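Local coordinates for protein SsfS6 (Streptomyces sp. SF2575, PDB 4G2T) that adopts the two-domain GT-B fold of the erythromycin biosynthesis protein CIII-like family and binds thymidine-5'-diphosphate, at residues Glu75-Asp80 / Glu97-Gly102; Thr128-Leu133 / Trp146-Ile151; Pro190-Ala195 / Ala378-Thr383; Gln226-Leu231 / Pro298-Val303. All coordinates share one frame; numbering follows the deposited sequence.

How the interactions relate
From the N terminus, interaction 1 comes first: it closes a short excursion by bringing the long helix 92-121 back against the end of helix 73-77. That helix leads directly into strand 125-129, where interaction 2 closes the next loop, a beta-alpha-beta unit in the parallel sheet of the N-terminal domain. Interaction 3 makes the longest closure, joining the loop after strand 184-187 to helix 369-383 and so tying the two halves of the chain together. Nested inside it is interaction 4, which pairs strands 228-232 and 302-305 in the second sheet. No two contacts cross, and their centres lie between about 18 and 36 Å apart.

Interaction 1 (Glu75-Asp80 / Glu97-Gly102)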
loop_
_atom_site.group_PDB
_atom_site.type_symbol
_atom_site.label_atom_id
_atom_site.label_comp_id
_atom_site.label_asym_id
_atom_site.label_seq_id
_atom_site.Cartn_x
_atom_site.Cartn_y
_atom_site.Cartn_z
ATOM N N GLU A 75 19.155 21.722 -3.422
ATOM C CA GLU A 75 19.568 22.477 -2.241
ATOM C C GLU A 75 20.847 21.896 -1.657
ATOM O O GLU A 75 21.742 22.624 -1.232
ATOM C CB GLU A 75 18.486 22.438 -1.162
ATOM C CG GLU A 75 17.120 22.917 -1.599
ATOM C CD GLU A 75 16.126 22.920 -0.454
ATOM O OE1 GLU A 75 14.965 22.514 -0.670
ATOM O OE2 GLU A 75 16.508 23.326 0.664
ATOM N N VAL A 76 20.916 20.572 -1.643
ATOM C CA VAL A 76 22.012 19.859 -1.006
ATOM C C VAL A 76 23.196 19.694 -1.952
ATOM O O VAL A 76 24.351 19.692 -1.527
ATOM C CB VAL A 76 21.551 18.471 -0.536
ATOM C CG1 VAL A 76 22.588 17.854 0.367
ATOM C CG2 VAL A 76 20.217 18.576 0.185
ATOM N N LEU A 77 22.900 19.559 -3.239
ATOM C CA LEU A 77 23.931 19.305 -4.236
ATOM C C LEU A 77 24.666 20.578 -4.653
ATOM O O LEU A 77 25.825 20.527 -5.065
ATOM C CB LEU A 77 23.324 18.610 -5.458
ATOM C CG LEU A 77 24.297 18.100 -6.521
ATOM C CD1 LEU A 77 25.407 17.294 -5.873
ATOM C CD2 LEU A 77 23.561 17.262 -7.554
ATOM N N SER A 78 23.994 21.720 -4.534
ATOM C CA SER A 78 24.565 22.989 -4.979
ATOM C C SER A 78 25.315 23.733 -3.874
ATOM O O SER A 78 25.865 24.810 -4.107
ATOM C CB SER A 78 23.481 23.890 -5.574
ATOM O OG SER A 78 22.860 23.274 -6.688
ATOM N N TRP A 79 25.335 23.163 -2.674
ATOM C CA TRP A 79 26.069 23.759 -1.562
ATOM C C TRP A 79 26.795 22.702 -0.740
ATOM O O TRP A 79 26.266 21.618 -0.499
ATOM C CB TRP A 79 25.137 24.576 -0.663
ATOM C CG TRP A 79 24.844 25.946 -1.192
ATOM C CD1 TRP A 79 25.556 27.085 -0.956
ATOM C CD2 TRP A 79 23.757 26.322 -2.044
ATOM N NE1 TRP A 79 24.981 28.147 -1.609
ATOM C CE2 TRP A 79 23.874 27.706 -2.286
ATOM C CE3 TRP A 79 22.695 25.624 -2.627
ATOM C CZ2 TRP A 79 22.973 28.404 -3.084
ATOM C CZ3 TRP A 79 21.801 26.318 -3.420
ATOM C CH2 TRP A 79 21.944 27.694 -3.641
ATOM N N ASP A 80 28.010 23.025 -0.309
ATOM C CA ASP A 80 28.808 22.094 0.478
ATOM C C ASP A 80 28.701 22.390 1.971
ATOM O O ASP A 80 27.970 23.290 2.384
ATOM C CB ASP A 80 30.271 22.109 0.024
ATOM C CG ASP A 80 30.975 23.412 0.356
ATOM O OD1 ASP A 80 30.293 24.449 0.487
ATOM O OD2 ASP A 80 32.218 23.396 0.481
ATOM N N GLU A 97 31.180 11.971 -8.665
ATOM C CA GLU A 97 31.675 12.203 -7.314
ATOM C C GLU A 97 30.999 13.427 -6.711
ATOM O O GLU A 97 30.706 13.464 -5.515
ATOM C CB GLU A 97 33.193 12.387 -7.312
ATOM C CG GLU A 97 33.970 11.162 -7.761
ATOM C CD GLU A 97 35.463 11.309 -7.544
ATOM O OE1 GLU A 97 35.881 12.323 -6.946
ATOM O OE2 GLU A 97 36.218 10.409 -7.968
ATOM N N HIS A 98 30.757 14.428 -7.552
ATOM C CA HIS A 98 30.042 15.630 -7.142
ATOM C C HIS A 98 28.635 15.276 -6.672
ATOM O O HIS A 98 28.193 15.724 -5.614
ATOM C CB HIS A 98 29.974 16.625 -8.300
ATOM C CG HIS A 98 29.025 17.759 -8.070
ATOM N ND1 HIS A 98 29.268 18.758 -7.149
ATOM C CD2 HIS A 98 27.834 18.055 -8.638
ATOM C CE1 HIS A 98 28.264 19.618 -7.164
ATOM N NE2 HIS A 98 27.382 19.215 -8.058
ATOM N N ILE A 99 27.943 14.465 -7.466
ATOM C CA ILE A 99 26.602 14.000 -7.130
ATOM C C ILE A 99 26.615 13.184 -5.841
ATOM O O ILE A 99 25.746 13.346 -4.982
ATOM C CB ILE A 99 26.004 13.151 -8.271
ATOM C CG1 ILE A 99 25.722 14.026 -9.494
ATOM C CG2 ILE A 99 24.729 12.458 -7.821
ATOM C CD1 ILE A 99 25.175 13.261 -10.680
ATOM N N GLY A 100 27.613 12.316 -5.711
ATOM C CA GLY A 100 27.758 11.479 -4.535
ATOM C C GLY A 100 27.882 12.270 -3.250
ATOM O O GLY A 100 27.265 11.929 -2.241
ATOM N N ARG A 101 28.678 13.334 -3.287
ATOM C CA ARG A 101 28.837 14.205 -2.127
ATOM C C ARG A 101 27.525 14.907 -1.793
ATOM O O ARG A 101 27.308 15.328 -0.658
ATOM C CB ARG A 101 29.953 15.228 -2.359
ATOM C CG ARG A 101 31.341 14.612 -2.466
ATOM C CD ARG A 101 32.431 15.673 -2.462
ATOM N NE ARG A 101 32.363 16.543 -3.632
ATOM C CZ ARG A 101 32.987 16.299 -4.780
ATOM N NH1 ARG A 101 33.725 15.206 -4.916
ATOM N NH2 ARG A 101 32.871 17.146 -5.794
ATOM N N GLY A 102 26.652 15.025 -2.789
ATOM C CA GLY A 102 25.326 15.573 -2.582
ATOM C C GLY A 102 24.488 14.665 -1.702
ATOM O O GLY A 102 23.809 15.129 -0.787
#
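Leu77, at the end of the short helix 73-77, packs into the side of the long helix 92-121 beside His98 and Gly102, a helix-on-helix contact in the N-terminal domain of the GT-B fold. The main interaction is a CH-pi contact. Leu77 CD1 sits over one face of the His98 imidazole, 3.8 Å from the ring centroid and 23° off the ring normal, displaced toward the rim on the NE2 side. Both side chains start with CG anti to the backbone N (chi1 -172° for Leu77, 168° for His98), and this carries the leucine branch and the ring toward each other. Thr86, Met88 and Pro89, from the loop between the two helices, also touch the histidine side chain.

Most of the apolar contacts use the same methyl. With no side chain on Gly102, Leu77 CD1 comes to 3.7 Å from Gly102 CA, and the two backbones approach until the CA atoms of these residues are 4.3 Å apart. CD1 is also 3.7 Å from Ile99 CA, while the other branch, CD2, lies more loosely against Ile99 CG1.

Backbone oxygens border the packing. Leu77 CD1 lies 3.2 Å from His98 O, and in the other direction His98 CE1 lies 3.3 Å from Leu77 O. The carbonyl of Val76 is taken by Arg105, farther along the long helix, through a hydrogen bond to its NH2. Val76 adds a methyl of its own: CG1 rests 3.2 Å from Gly102 O.

Interaction 2 (Thr128-Leu133 / Trp146-Ile151); sequences TETYSL and WIEQSI
Trp146 meets Thr128 through the six-membered part of its indole: Thr128 CG2 approaches obliquely, 4.0 Å from Trp146 CE3, while the indole NE1 is bonded to Pro180 O. A second flat group is the Glu129 carboxylate. Tyr131 N bonds to its OE1 from well above the plane, 70° out of it, and Ile151 CD1 lies 3.7 Å from the same oxygen, which also forms a salt bridge with Arg152. A bend at chi2 (105°) curls the Glu129 chain back over the turn that begins at its own residue.

Between the backbones, Thr128 is bonded through both its N and its O: Thr128 N donates to Ile147 O at 3.2 Å, and Gln149 N donates to Thr128 O at 3.0 Å in a nearly straight bond (171°). Beyond the strand ends a water takes over, 2.7 Å from Thr130 OG1 and accepting from Ile151 N at 3.0 Å.

The parallel pair belongs to a beta-alpha-beta unit, strand 125-129, helix 134-142, strand 146-149. Pro136 of that helix covers Thr128 and Trp146, strand 184-187 continues the sheet beyond strand 146-149, and Lys160 of helix 157-166 packs on Thr130.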
loop_
_atom_site.group_PDB
_atom_site.type_symbol
_atom_site.label_atom_id
_atom_site.label_comp_id
_atom_site.label_asym_id
_atom_site.label_seq_id
_atom_site.Cartn_x
_atom_site.Cartn_y
_atom_site.Cartn_z
ATOM N N THR A 128 16.695 0.646 3.241
ATOM C CA THR A 128 17.009 1.880 2.532
ATOM C C THR A 128 17.541 1.598 1.132
ATOM O O THR A 128 17.842 0.455 0.791
ATOM C CB THR A 128 18.050 2.711 3.302
ATOM O OG1 THR A 128 18.084 4.043 2.779
ATOM C CG2 THR A 128 19.433 2.083 3.185
ATOM N N GLU A 129 17.653 2.647 0.322
ATOM C CA GLU A 129 18.200 2.511 -1.022
ATOM C C GLU A 129 19.700 2.795 -1.032
ATOM O O GLU A 129 20.273 3.172 -0.009
ATOM C CB GLU A 129 17.457 3.413 -2.014
ATOM C CG GLU A 129 17.567 4.897 -1.724
ATOM C CD GLU A 129 18.521 5.606 -2.664
ATOM O OE1 GLU A 129 19.113 4.933 -3.534
ATOM O OE2 GLU A 129 18.674 6.839 -2.534
ATOM N N THR A 130 20.326 2.613 -2.190
ATOM C CA THR A 130 21.782 2.666 -2.306
ATOM C C THR A 130 22.394 4.006 -1.894
ATOM O O THR A 130 23.415 4.041 -1.206
ATOM C CB THR A 130 22.244 2.324 -3.738
ATOM O OG1 THR A 130 21.601 1.122 -4.178
ATOM C CG2 THR A 130 23.753 2.133 -3.782
ATOM N N TYR A 131 21.770 5.105 -2.305
ATOM C CA TYR A 131 22.350 6.426 -2.077
ATOM C C TYR A 131 21.733 7.177 -0.895
ATOM O O TYR A 131 22.073 8.332 -0.643
ATOM C CB TYR A 131 22.287 7.271 -3.352
ATOM C CG TYR A 131 23.035 6.661 -4.518
ATOM C CD1 TYR A 131 24.088 5.779 -4.309
ATOM C CD2 TYR A 131 22.684 6.960 -5.827
ATOM C CE1 TYR A 131 24.770 5.214 -5.369
ATOM C CE2 TYR A 131 23.360 6.401 -6.894
ATOM C CZ TYR A 131 24.402 5.528 -6.659
ATOM O OH TYR A 131 25.079 4.969 -7.719
ATOM N N SER A 132 20.830 6.520 -0.176
ATOM C CA SER A 132 20.306 7.077 1.066
ATOM C C SER A 132 21.168 6.612 2.232
ATOM O O SER A 132 20.834 5.648 2.922
ATOM C CB SER A 132 18.849 6.666 1.281
ATOM O OG SER A 132 17.992 7.308 0.354
ATOM N N LEU A 133 22.281 7.307 2.445
ATOM C CA LEU A 133 23.284 6.891 3.421
ATOM C C LEU A 133 22.887 7.167 4.868
ATOM O O LEU A 133 23.614 6.803 5.794
ATOM C CB LEU A 133 24.631 7.551 3.109
ATOM C CG LEU A 133 25.247 7.196 1.755
ATOM C CD1 LEU A 133 26.490 8.031 1.496
ATOM C CD2 LEU A 133 25.572 5.711 1.692
ATOM N N TRP A 146 21.326 -3.643 8.588
ATOM C CA TRP A 146 20.539 -2.874 7.629
ATOM C C TRP A 146 20.491 -3.554 6.265
ATOM O O TRP A 146 21.350 -4.370 5.935
ATOM C CB TRP A 146 21.072 -1.442 7.503
ATOM C CG TRP A 146 22.467 -1.337 6.957
ATOM C CD1 TRP A 146 23.629 -1.610 7.617
ATOM C CD2 TRP A 146 22.844 -0.903 5.643
ATOM N NE1 TRP A 146 24.706 -1.386 6.793
ATOM C CE2 TRP A 146 24.252 -0.950 5.577
ATOM C CE3 TRP A 146 22.129 -0.485 4.516
ATOM C CZ2 TRP A 146 24.957 -0.594 4.429
ATOM C CZ3 TRP A 146 22.832 -0.133 3.377
ATOM C CH2 TRP A 146 24.231 -0.192 3.341
ATOM N N ILE A 147 19.474 -3.214 5.480
ATOM C CA ILE A 147 19.290 -3.806 4.161
ATOM C C ILE A 147 19.465 -2.758 3.070
ATOM O O ILE A 147 18.871 -1.681 3.131
ATOM C CB ILE A 147 17.890 -4.435 4.020
ATOM C CG1 ILE A 147 17.632 -5.433 5.150
ATOM C CG2 ILE A 147 17.741 -5.108 2.664
ATOM C CD1 ILE A 147 18.561 -6.625 5.137
ATOM N N GLU A 148 20.287 -3.073 2.074
ATOM C CA GLU A 148 20.470 -2.188 0.932
ATOM C C GLU A 148 19.728 -2.713 -0.288
ATOM O O GLU A 148 20.008 -3.812 -0.769
ATOM C CB GLU A 148 21.952 -2.032 0.590
ATOM C CG GLU A 148 22.196 -1.158 -0.631
ATOM C CD GLU A 148 23.559 -1.385 -1.256
ATOM O OE1 GLU A 148 24.499 -1.762 -0.525
ATOM O OE2 GLU A 148 23.685 -1.192 -2.483
ATOM N N GLN A 149 18.782 -1.927 -0.788
ATOM C CA GLN A 149 18.082 -2.275 -2.017
ATOM C C GLN A 149 18.453 -1.315 -3.139
ATOM O O GLN A 149 18.435 -0.098 -2.957
ATOM C CB GLN A 149 16.566 -2.258 -1.811
ATOM C CG GLN A 149 15.785 -2.552 -3.083
ATOM C CD GLN A 149 14.309 -2.233 -2.961
ATOM O OE1 GLN A 149 13.739 -2.275 -1.870
ATOM N NE2 GLN A 149 13.681 -1.907 -4.085
ATOM N N SER A 150 18.795 -1.866 -4.298
ATOM C CA SER A 150 19.060 -1.050 -5.472
ATOM C C SER A 150 17.748 -0.671 -6.142
ATOM O O SER A 150 16.812 -1.469 -6.194
ATOM C CB SER A 150 19.958 -1.791 -6.462
ATOM O OG SER A 150 20.090 -1.063 -7.670
ATOM N N ILE A 151 17.680 0.556 -6.647
ATOM C CA ILE A 151 16.486 1.036 -7.329
ATOM C C ILE A 151 16.845 1.485 -8.740
ATOM O O ILE A 151 16.104 2.236 -9.377
ATOM C CB ILE A 151 15.829 2.195 -6.556
ATOM C CG1 ILE A 151 16.766 3.404 -6.498
ATOM C CG2 ILE A 151 15.462 1.750 -5.147
ATOM C CD1 ILE A 151 16.191 4.587 -5.746
HETATM O O HOH W 1 20.459 1.766 -6.562
#

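Interaction 3 (Pro190-Ala195 / Ala378-Thr383); sequences PPSMEA and AAEMAT
Pro190 and Met381 mark the closest backbone approach, their CA atoms 5.8 Å apart, where an irregular loop passes helix 369-383. Side chains do most of the joining. Glu380 reaches out from the helix with CG anti to the backbone N (chi1 -180°) and its chain extended beyond, so that the carboxylate arrives at the bend of the loop. There Ser192 N donates to Glu380 OE2 at 2.7 Å, meeting that oxygen on its syn side and 17° out of the carboxylate plane. The same oxygen is flanked by the Pro191 ring, with Pro191 CD at 3.2 Å and CB at 3.3 Å from Glu380 OE2; the proline nitrogen has no hydrogen to give, so the grip on this oxygen comes from the next residue. The hydroxyl of Ser192 is modelled too near the other carboxylate oxygen, and its placement is doubtful.

Next to the polar pair the contact is apolar. Pro190 CG lies 3.6 Å from Met381 CG, with SE of this selenomethionine 4.1 Å from the same Pro190 atom. Within the helical segment, Thr383 OG1 and N both donate to Glu380 O.

The loop follows strand 184-187 of the first sheet, whereas the helix belongs to the C-terminal half, so the contact bridges the two domains of the GT-B fold. Leu153 lies against Pro190 and Met193, Leu384 against Pro191, and Leu316 of helix 309-317 packs against both Met193 and Met381.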
loop_
_atom_site.group_PDB
_atom_site.type_symbol
_atom_site.label_atom_id
_atom_site.label_comp_id
_atom_site.label_asym_id
_atom_site.label_seq_id
_atom_site.Cartn_x
_atom_site.Cartn_y
_atom_site.Cartn_z
ATOM N N PRO A 190 18.424 -7.269 -14.572
ATOM C CA PRO A 190 18.335 -8.584 -15.217
ATOM C C PRO A 190 19.718 -9.095 -15.606
ATOM O O PRO A 190 20.484 -8.348 -16.213
ATOM C CB PRO A 190 17.507 -8.302 -16.475
ATOM C CG PRO A 190 16.745 -7.058 -16.164
ATOM C CD PRO A 190 17.652 -6.245 -15.296
ATOM N N PRO A 191 20.037 -10.349 -15.248
ATOM C CA PRO A 191 21.332 -10.989 -15.512
ATOM C C PRO A 191 21.849 -10.818 -16.943
ATOM O O PRO A 191 23.056 -10.651 -17.127
ATOM C CB PRO A 191 21.044 -12.462 -15.226
ATOM C CG PRO A 191 20.017 -12.419 -14.153
ATOM C CD PRO A 191 19.153 -11.217 -14.450
ATOM N N SER A 192 20.961 -10.852 -17.933
ATOM C CA SER A 192 21.379 -10.728 -19.329
ATOM C C SER A 192 21.518 -9.265 -19.750
ATOM O O SER A 192 21.254 -8.915 -20.897
ATOM C CB SER A 192 20.392 -11.443 -20.258
ATOM O OG SER A 192 19.159 -10.748 -20.324
HETATM N N MSE A 193 21.940 -8.424 -18.813
HETATM C CA MSE A 193 22.105 -7.003 -19.064
HETATM C C MSE A 193 23.392 -6.493 -18.446
HETATM O O MSE A 193 24.212 -5.863 -19.118
HETATM C CB MSE A 193 20.962 -6.215 -18.445
HETATM C CG MSE A 193 19.823 -5.862 -19.348
HETATM SE SE MSE A 193 18.779 -4.476 -18.468
HETATM C CE MSE A 193 17.505 -4.098 -19.888
ATOM N N GLU A 194 23.553 -6.765 -17.155
ATOM C CA GLU A 194 24.610 -6.157 -16.353
ATOM C C GLU A 194 26.029 -6.506 -16.796
ATOM O O GLU A 194 26.278 -7.575 -17.351
ATOM C CB GLU A 194 24.422 -6.507 -14.872
ATOM C CG GLU A 194 24.537 -7.992 -14.547
ATOM C CD GLU A 194 24.390 -8.273 -13.063
ATOM O OE1 GLU A 194 24.631 -9.424 -12.642
ATOM O OE2 GLU A 194 24.033 -7.339 -12.315
ATOM N N ALA A 195 26.954 -5.587 -16.537
ATOM C CA ALA A 195 28.356 -5.788 -16.881
ATOM C C ALA A 195 29.096 -6.492 -15.751
ATOM O O ALA A 195 28.657 -7.536 -15.266
ATOM C CB ALA A 195 29.025 -4.462 -17.211
ATOM N N ALA A 378 11.630 -8.458 -19.704
ATOM C CA ALA A 378 10.492 -8.499 -18.793
ATOM C C ALA A 378 10.253 -9.932 -18.336
ATOM O O ALA A 378 9.945 -10.183 -17.170
ATOM C CB ALA A 378 9.252 -7.944 -19.467
ATOM N N ALA A 379 10.401 -10.867 -19.268
ATOM C CA ALA A 379 10.254 -12.283 -18.966
ATOM C C ALA A 379 11.361 -12.746 -18.027
ATOM O O ALA A 379 11.141 -13.591 -17.160
ATOM C CB ALA A 379 10.273 -13.096 -20.246
ATOM N N GLU A 380 12.550 -12.181 -18.206
ATOM C CA GLU A 380 13.703 -12.534 -17.388
ATOM C C GLU A 380 13.546 -12.030 -15.957
ATOM O O GLU A 380 13.884 -12.730 -15.002
ATOM C CB GLU A 380 14.982 -11.974 -18.010
ATOM C CG GLU A 380 16.248 -12.292 -17.233
ATOM C CD GLU A 380 17.497 -11.888 -17.985
ATOM O OE1 GLU A 380 17.368 -11.395 -19.125
ATOM O OE2 GLU A 380 18.608 -12.063 -17.442
HETATM N N MSE A 381 13.034 -10.811 -15.815
HETATM C CA MSE A 381 12.807 -10.223 -14.500
HETATM C C MSE A 381 11.760 -10.997 -13.707
HETATM O O MSE A 381 11.844 -11.093 -12.484
HETATM C CB MSE A 381 12.393 -8.756 -14.628
HETATM C CG MSE A 381 13.559 -7.785 -14.627
HETATM SE SE MSE A 381 13.017 -5.953 -15.010
HETATM C CE MSE A 381 12.565 -6.174 -16.887
ATOM N N ALA A 382 10.780 -11.553 -14.413
ATOM C CA ALA A 382 9.710 -12.314 -13.776
ATOM C C ALA A 382 10.229 -13.586 -13.107
ATOM O O ALA A 382 9.598 -14.118 -12.194
ATOM C CB ALA A 382 8.624 -12.649 -14.789
ATOM N N THR A 383 11.380 -14.068 -13.566
ATOM C CA THR A 383 11.987 -15.269 -13.006
ATOM C C THR A 383 12.676 -14.966 -11.681
ATOM O O THR A 383 12.791 -15.834 -10.815
ATOM C CB THR A 383 13.027 -15.876 -13.966
ATOM O OG1 THR A 383 14.183 -15.032 -14.019
ATOM C CG2 THR A 383 12.443 -16.023 -15.363
#

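Interaction 4 (Gln226-Leu231 / Pro298-Val303)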
loop_
_atom_site.group_PDB
_atom_site.type_symbol
_atom_site.label_atom_id
_atom_site.label_comp_id
_atom_site.label_asym_id
_atom_site.label_seq_id
_atom_site.Cartn_x
_atom_site.Cartn_y
_atom_site.Cartn_z
ATOM N N GLN A 226 -4.972 1.550 -32.580
ATOM C CA GLN A 226 -3.791 2.216 -33.126
ATOM C C GLN A 226 -2.703 2.314 -32.060
ATOM O O GLN A 226 -3.009 2.482 -30.881
ATOM C CB GLN A 226 -4.133 3.606 -33.678
ATOM C CG GLN A 226 -4.610 4.608 -32.643
ATOM C CD GLN A 226 -4.689 6.017 -33.201
ATOM O OE1 GLN A 226 -4.079 6.325 -34.226
ATOM N NE2 GLN A 226 -5.444 6.878 -32.530
ATOM N N PRO A 227 -1.428 2.200 -32.472
ATOM C CA PRO A 227 -0.281 2.238 -31.555
ATOM C C PRO A 227 -0.322 3.428 -30.599
ATOM O O PRO A 227 -0.396 4.575 -31.040
ATOM C CB PRO A 227 0.912 2.366 -32.503
ATOM C CG PRO A 227 0.465 1.679 -33.740
ATOM C CD PRO A 227 -1.003 1.986 -33.868
ATOM N N ARG A 228 -0.281 3.147 -29.300
ATOM C CA ARG A 228 -0.342 4.196 -28.288
ATOM C C ARG A 228 1.028 4.460 -27.669
ATOM O O ARG A 228 1.744 3.528 -27.302
ATOM C CB ARG A 228 -1.367 3.847 -27.204
ATOM C CG ARG A 228 -1.620 4.964 -26.202
ATOM C CD ARG A 228 -2.729 4.611 -25.216
ATOM N NE ARG A 228 -4.038 4.510 -25.856
ATOM C CZ ARG A 228 -4.824 3.439 -25.788
ATOM N NH1 ARG A 228 -4.436 2.372 -25.106
ATOM N NH2 ARG A 228 -6.000 3.438 -26.400
ATOM N N LEU A 229 1.386 5.735 -27.555
ATOM C CA LEU A 229 2.677 6.124 -26.996
ATOM C C LEU A 229 2.509 6.870 -25.676
ATOM O O LEU A 229 1.625 7.715 -25.535
ATOM C CB LEU A 229 3.461 6.979 -28.000
ATOM C CG LEU A 229 4.830 7.537 -27.593
ATOM C CD1 LEU A 229 5.774 7.552 -28.785
ATOM C CD2 LEU A 229 4.710 8.940 -27.007
ATOM N N CYS A 230 3.368 6.558 -24.711
ATOM C CA CYS A 230 3.363 7.254 -23.431
ATOM C C CYS A 230 4.539 8.218 -23.326
ATOM O O CYS A 230 5.696 7.821 -23.461
ATOM C CB CYS A 230 3.396 6.263 -22.267
ATOM S SG CYS A 230 3.489 7.053 -20.645
ATOM N N LEU A 231 4.234 9.486 -23.082
ATOM C CA LEU A 231 5.259 10.516 -22.973
ATOM C C LEU A 231 5.348 11.034 -21.541
ATOM O O LEU A 231 4.414 11.657 -21.041
ATOM C CB LEU A 231 4.953 11.664 -23.936
ATOM C CG LEU A 231 5.924 12.844 -23.949
ATOM C CD1 LEU A 231 7.306 12.407 -24.412
ATOM C CD2 LEU A 231 5.387 13.965 -24.826
ATOM N N PRO A 298 0.136 -1.596 -19.849
ATOM C CA PRO A 298 -0.464 -2.602 -20.736
ATOM C C PRO A 298 -1.202 -1.997 -21.930
ATOM O O PRO A 298 -1.394 -2.676 -22.937
ATOM C CB PRO A 298 -1.460 -3.320 -19.820
ATOM C CG PRO A 298 -0.892 -3.164 -18.462
ATOM C CD PRO A 298 -0.277 -1.798 -18.447
ATOM N N ALA A 299 -1.603 -0.735 -21.816
ATOM C CA ALA A 299 -2.334 -0.065 -22.885
ATOM C C ALA A 299 -1.411 0.739 -23.798
ATOM O O ALA A 299 -1.879 1.514 -24.633
ATOM C CB ALA A 299 -3.418 0.830 -22.301
ATOM N N CYS A 300 -0.105 0.551 -23.640
ATOM C CA CYS A 300 0.874 1.296 -24.429
ATOM C C CYS A 300 1.790 0.379 -25.235
ATOM O O CYS A 300 1.939 -0.802 -24.920
ATOM C CB CYS A 300 1.707 2.207 -23.526
ATOM S SG CYS A 300 0.760 3.498 -22.685
ATOM N N ASP A 301 2.405 0.935 -26.275
ATOM C CA ASP A 301 3.306 0.172 -27.133
ATOM C C ASP A 301 4.744 0.679 -27.054
ATOM O O ASP A 301 5.687 -0.081 -27.269
ATOM C CB ASP A 301 2.824 0.204 -28.586
ATOM C CG ASP A 301 1.509 -0.524 -28.780
ATOM O OD1 ASP A 301 1.534 -1.760 -28.955
ATOM O OD2 ASP A 301 0.451 0.141 -28.762
ATOM N N VAL A 302 4.907 1.962 -26.745
ATOM C CA VAL A 302 6.232 2.573 -26.689
ATOM C C VAL A 302 6.231 3.799 -25.773
ATOM O O VAL A 302 5.248 4.537 -25.709
ATOM C CB VAL A 302 6.735 2.946 -28.108
ATOM C CG1 VAL A 302 5.765 3.899 -28.792
ATOM C CG2 VAL A 302 8.139 3.538 -28.058
ATOM N N VAL A 303 7.330 4.004 -25.050
ATOM C CA VAL A 303 7.433 5.112 -24.106
ATOM C C VAL A 303 8.639 6.008 -24.379
ATOM O O VAL A 303 9.762 5.528 -24.513
ATOM C CB VAL A 303 7.527 4.604 -22.655
ATOM C CG1 VAL A 303 7.567 5.773 -21.682
ATOM C CG2 VAL A 303 6.363 3.684 -22.341
#
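Leu229 and Val302 meet on one face of the parallel sheet of the C-terminal, Rossmann-like domain, with Leu229 CD1 3.7 Å from Val302 CG1. On the other face Cys230 CB touches two partners, Val303 CG2 at 3.9 Å and Cys300 SG at 3.8 Å. Strands 228-232 and 302-305 are neighbours at the middle of this sheet, and the Cys230 side chain lies about 7 Å from the bound thymidine-5'-diphosphate.

Around this apolar centre the backbones pair. Cys230 N donates to Val302 O at 2.9 Å, and one step back Asp301 N donates to Arg228 O at the same distance. Asp301 also uses its side chain: Arg228 N bonds to OD2 at 3.1 Å on the anti side, and Arg224 makes a salt bridge to that oxygen, so the carboxylate stands in for a strand carbonyl.

Arg228 forms the outer polar edge. Its chain is extended to CD and then bends at chi3 (-67°), folding around the carbonyl of Ala299, while NE forms a salt bridge with Glu265 on the adjoining strand 265-269. Arg228 NH1 donates to Ala299 O at 2.7 Å, arriving on a lone pair in the carbonyl plane, with the oxygen 22° out of the guanidinium plane.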